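Local coordinates for protein glycerol dehydrogenase (Bacillus coagulans, PDB 6CSJ) that probably oxidises glycerol and related polyols in an NAD-dependent reaction and, in this double mutant, has acquired D-lactate dehydrogenase activity, at residues K290-L301 against V358-W366. The protein carries 2 engineered substitutions. Numbering follows the deposited sequence.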
loop_
_atom_site.group_PDB
_atom_site.type_symbol
_atom_site.label_atom_id
_atom_site.label_comp_id
_atom_site.label_asym_id
_atom_site.label_seq_id
_atom_site.Cartn_x
_atom_site.Cartn_y
_atom_site.Cartn_z
ATOM N N LYS A 290 25.063 -4.608 10.395
ATOM C CA LYS A 290 25.532 -3.699 9.350
ATOM C C LYS A 290 25.353 -4.286 7.936
ATOM O O LYS A 290 25.081 -3.527 6.996
ATOM C CB LYS A 290 26.996 -3.319 9.605
ATOM C CG LYS A 290 27.533 -2.234 8.680
ATOM C CD LYS A 290 28.776 -1.549 9.228
ATOM C CE LYS A 290 30.000 -2.475 9.247
ATOM N NZ LYS A 290 30.712 -2.555 7.932
ATOM N N ALA A 291 25.483 -5.612 7.790
ATOM C CA ALA A 291 25.292 -6.279 6.490
ATOM C C ALA A 291 23.852 -6.145 5.968
ATOM O O ALA A 291 23.640 -5.928 4.780
ATOM C CB ALA A 291 25.694 -7.746 6.567
ATOM N N GLU A 292 22.884 -6.281 6.868
ATOM C CA GLU A 292 21.460 -6.096 6.560
ATOM C C GLU A 292 21.160 -4.638 6.168
ATOM O O GLU A 292 20.420 -4.386 5.230
ATOM C CB GLU A 292 20.617 -6.508 7.769
ATOM C CG GLU A 292 19.217 -7.022 7.465
ATOM C CD GLU A 292 18.641 -7.807 8.651
ATOM O OE1 GLU A 292 18.152 -7.186 9.613
ATOM O OE2 GLU A 292 18.683 -9.045 8.631
ATOM N N ILE A 293 21.748 -3.687 6.886
ATOM C CA ILE A 293 21.603 -2.247 6.577
ATOM C C ILE A 293 22.182 -1.906 5.199
ATOM O O ILE A 293 21.560 -1.195 4.411
ATOM C CB ILE A 293 22.247 -1.364 7.677
ATOM C CG1 ILE A 293 21.434 -1.471 8.973
ATOM C CG2 ILE A 293 22.350 0.102 7.247
ATOM C CD1 ILE A 293 22.184 -0.992 10.203
ATOM N N GLU A 294 23.373 -2.413 4.923
ATOM C CA GLU A 294 24.036 -2.175 3.635
ATOM C C GLU A 294 23.224 -2.739 2.469
ATOM O O GLU A 294 23.131 -2.084 1.432
ATOM C CB GLU A 294 25.460 -2.744 3.623
ATOM C CG GLU A 294 26.452 -1.893 4.389
ATOM C CD GLU A 294 27.839 -2.504 4.514
ATOM O OE1 GLU A 294 28.189 -3.402 3.719
ATOM O OE2 GLU A 294 28.586 -2.063 5.409
ATOM N N GLU A 295 22.642 -3.927 2.637
ATOM C CA GLU A 295 21.799 -4.514 1.596
ATOM C C GLU A 295 20.564 -3.634 1.297
ATOM O O GLU A 295 20.221 -3.442 0.132
ATOM C CB GLU A 295 21.384 -5.942 1.965
ATOM C CG GLU A 295 20.510 -6.623 0.927
ATOM C CD GLU A 295 20.321 -8.099 1.177
ATOM O OE1 GLU A 295 21.177 -8.887 0.716
ATOM O OE2 GLU A 295 19.319 -8.484 1.820
ATOM N N VAL A 296 19.929 -3.090 2.339
ATOM C CA VAL A 296 18.774 -2.197 2.176
ATOM C C VAL A 296 19.161 -0.862 1.537
ATOM O O VAL A 296 18.495 -0.403 0.604
ATOM C CB VAL A 296 18.043 -1.948 3.528
ATOM C CG1 VAL A 296 17.016 -0.824 3.414
ATOM C CG2 VAL A 296 17.364 -3.233 3.987
ATOM N N VAL A 297 20.216 -0.233 2.042
ATOM C CA VAL A 297 20.631 1.073 1.527
ATOM C C VAL A 297 21.059 0.938 0.064
ATOM O O VAL A 297 20.726 1.787 -0.763
ATOM C CB VAL A 297 21.765 1.699 2.365
ATOM C CG1 VAL A 297 22.270 2.997 1.731
ATOM C CG2 VAL A 297 21.285 1.966 3.794
ATOM N N SER A 298 21.781 -0.147 -0.239
ATOM C CA SER A 298 22.253 -0.439 -1.591
ATOM C C SER A 298 21.085 -0.624 -2.569
ATOM O O SER A 298 21.065 -0.025 -3.652
ATOM C CB SER A 298 23.137 -1.686 -1.592
ATOM O OG SER A 298 23.599 -1.993 -2.899
ATOM N N PHE A 299 20.119 -1.449 -2.181
ATOM C CA PHE A 299 18.914 -1.617 -2.970
ATOM C C PHE A 299 18.198 -0.282 -3.218
ATOM O O PHE A 299 17.807 0.006 -4.354
ATOM C CB PHE A 299 17.937 -2.607 -2.327
ATOM C CG PHE A 299 16.600 -2.613 -2.987
ATOM C CD1 PHE A 299 16.460 -3.175 -4.246
ATOM C CD2 PHE A 299 15.503 -1.987 -2.398
ATOM C CE1 PHE A 299 15.229 -3.151 -4.898
ATOM C CE2 PHE A 299 14.272 -1.960 -3.042
ATOM C CZ PHE A 299 14.132 -2.545 -4.289
ATOM N N CYS A 300 18.027 0.518 -2.164
ATOM C CA CYS A 300 17.332 1.809 -2.275
ATOM C C CYS A 300 18.052 2.754 -3.245
ATOM O O CYS A 300 17.414 3.382 -4.097
ATOM C CB CYS A 300 17.154 2.472 -0.904
ATOM S SG CYS A 300 15.962 1.687 0.223
ATOM N N LEU A 301 19.376 2.834 -3.140
ATOM C CA LEU A 301 20.157 3.646 -4.085
ATOM C C LEU A 301 20.055 3.139 -5.527
ATOM O O LEU A 301 20.004 3.947 -6.440
ATOM C CB LEU A 301 21.626 3.740 -3.657
ATOM C CG LEU A 301 21.872 4.505 -2.363
ATOM C CD1 LEU A 301 23.313 4.317 -1.916
ATOM C CD2 LEU A 301 21.528 5.993 -2.502
ATOM N N VAL A 358 23.615 7.437 8.566
ATOM C CA VAL A 358 23.997 6.195 7.865
ATOM C C VAL A 358 23.770 6.321 6.349
ATOM O O VAL A 358 24.617 5.917 5.553
ATOM C CB VAL A 358 23.252 4.955 8.443
ATOM C CG1 VAL A 358 23.370 3.742 7.536
ATOM C CG2 VAL A 358 23.798 4.603 9.816
ATOM N N GLY A 359 22.636 6.884 5.960
ATOM C CA GLY A 359 22.333 7.108 4.548
ATOM C C GLY A 359 23.310 8.044 3.860
ATOM O O GLY A 359 23.783 7.749 2.757
ATOM N N ARG A 360 23.599 9.170 4.519
ATOM C CA ARG A 360 24.584 10.131 4.017
ATOM C C ARG A 360 25.930 9.451 3.887
ATOM O O ARG A 360 26.588 9.587 2.865
ATOM C CB ARG A 360 24.686 11.378 4.913
ATOM C CG ARG A 360 23.489 12.315 4.806
ATOM C CD ARG A 360 23.648 13.514 5.736
ATOM N NE ARG A 360 24.546 14.538 5.200
ATOM C CZ ARG A 360 25.851 14.662 5.459
ATOM N NH1 ARG A 360 26.488 13.822 6.274
ATOM N NH2 ARG A 360 26.532 15.658 4.893
ATOM N N TYR A 361 26.303 8.681 4.906
ATOM C CA TYR A 361 27.592 7.981 4.937
ATOM C C TYR A 361 27.767 7.058 3.737
ATOM O O TYR A 361 28.810 7.106 3.080
ATOM C CB TYR A 361 27.766 7.198 6.257
ATOM C CG TYR A 361 28.974 6.290 6.287
ATOM C CD1 TYR A 361 30.237 6.781 6.650
ATOM C CD2 TYR A 361 28.863 4.939 5.942
ATOM C CE1 TYR A 361 31.353 5.947 6.667
ATOM C CE2 TYR A 361 29.968 4.107 5.953
ATOM C CZ TYR A 361 31.208 4.614 6.319
ATOM O OH TYR A 361 32.294 3.768 6.327
ATOM N N TYR A 362 26.757 6.233 3.451
ATOM C CA TYR A 362 26.841 5.274 2.333
ATOM C C TYR A 362 26.705 5.913 0.943
ATOM O O TYR A 362 27.356 5.466 0.002
ATOM C CB TYR A 362 25.858 4.108 2.526
ATOM C CG TYR A 362 26.341 3.111 3.563
ATOM C CD1 TYR A 362 27.486 2.345 3.337
ATOM C CD2 TYR A 362 25.655 2.928 4.764
ATOM C CE1 TYR A 362 27.941 1.431 4.279
ATOM C CE2 TYR A 362 26.102 2.010 5.712
ATOM C CZ TYR A 362 27.236 1.270 5.468
ATOM O OH TYR A 362 27.680 0.373 6.395
ATOM N N LYS A 363 25.888 6.956 0.815
ATOM C CA LYS A 363 25.856 7.763 -0.419
ATOM C C LYS A 363 27.227 8.336 -0.790
ATOM O O LYS A 363 27.625 8.297 -1.947
ATOM C CB LYS A 363 24.852 8.898 -0.324
ATOM C CG LYS A 363 23.435 8.463 -0.689
ATOM C CD LYS A 363 22.424 9.572 -0.422
ATOM C CE LYS A 363 22.624 10.838 -1.219
ATOM N NZ LYS A 363 21.442 11.678 -0.907
ATOM N N GLU A 364 27.941 8.862 0.200
ATOM C CA GLU A 364 29.260 9.457 -0.030
ATOM C C GLU A 364 30.306 8.376 -0.312
ATOM O O GLU A 364 31.154 8.556 -1.166
ATOM C CB GLU A 364 29.681 10.320 1.173
ATOM C CG GLU A 364 30.311 11.661 0.839
ATOM C CD GLU A 364 29.965 12.754 1.856
ATOM O OE1 GLU A 364 30.334 12.628 3.043
ATOM O OE2 GLU A 364 29.306 13.733 1.458
ATOM N N LYS A 365 30.226 7.256 0.398
ATOM C CA LYS A 365 31.182 6.158 0.238
ATOM C C LYS A 365 31.016 5.354 -1.061
ATOM O O LYS A 365 31.996 4.778 -1.523
ATOM C CB LYS A 365 31.123 5.219 1.455
ATOM C CG LYS A 365 32.169 4.116 1.463
ATOM C CD LYS A 365 32.258 3.416 2.795
ATOM C CE LYS A 365 33.348 2.367 2.788
ATOM N NZ LYS A 365 32.864 1.082 2.214
ATOM N N TRP A 366 29.811 5.313 -1.650
ATOM C CA TRP A 366 29.539 4.499 -2.855
ATOM C C TRP A 366 29.344 5.294 -4.166
ATOM O O TRP A 366 29.523 6.512 -4.244
ATOM C CB TRP A 366 28.321 3.604 -2.598
ATOM C CG TRP A 366 28.548 2.491 -1.595
ATOM C CD1 TRP A 366 29.746 1.942 -1.233
ATOM C CD2 TRP A 366 27.539 1.756 -0.877
ATOM N NE1 TRP A 366 29.548 0.925 -0.331
ATOM C CE2 TRP A 366 28.206 0.784 -0.099
ATOM C CE3 TRP A 366 26.148 1.833 -0.812
ATOM C CZ2 TRP A 366 27.530 -0.099 0.757
ATOM C CZ3 TRP A 366 25.463 0.929 0.039
ATOM C CH2 TRP A 366 26.167 -0.015 0.816
ATOM O OXT TRP A 366 29.043 4.711 -5.203
#
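Two weak bonds meet at Glu294 OE2: Tyr362 OH donates one across the helices at 2.8 Å, and Lys290 NZ, one turn back on the same helix as the glutamate, adds a weak hydrogen bond within a salt bridge at 3.3 Å. Carboxylate and phenol ring are turned 65° apart, and Glu294 CG comes to 3.4 Å from Tyr362 CZ. With CG anti to the carbonyl carbon (chi1 -76°), the tyrosine ring reaches toward the start of helix 290-301, while Val297 CG1 packs on its CB at 3.8 Å. Ile293 CG2 meets Val358 CG1, and Leu280 and Ile284 of helix 271-285 join the packing. The C-terminal Trp366 lays its indole edge along the other helix, CH2 lying 3.7 Å from Glu294 O and CE3 3.9 Å from Leu301 CD1. Leu301 CD2 touches the aliphatic part of Lys363, whose NZ pairs with Asp311. A phenylalanine at Tyr362 would probably leave Glu294 OE2 without its cross-helix donor and the carboxylate less firmly fixed. The two helix segments cross at -66°. Their contact, in the all-helical C-terminal part of the chain, is a mostly apolar seam with a weak polar link at its margin, whose carboxylate the neighbouring lysine probably helps to keep ionised.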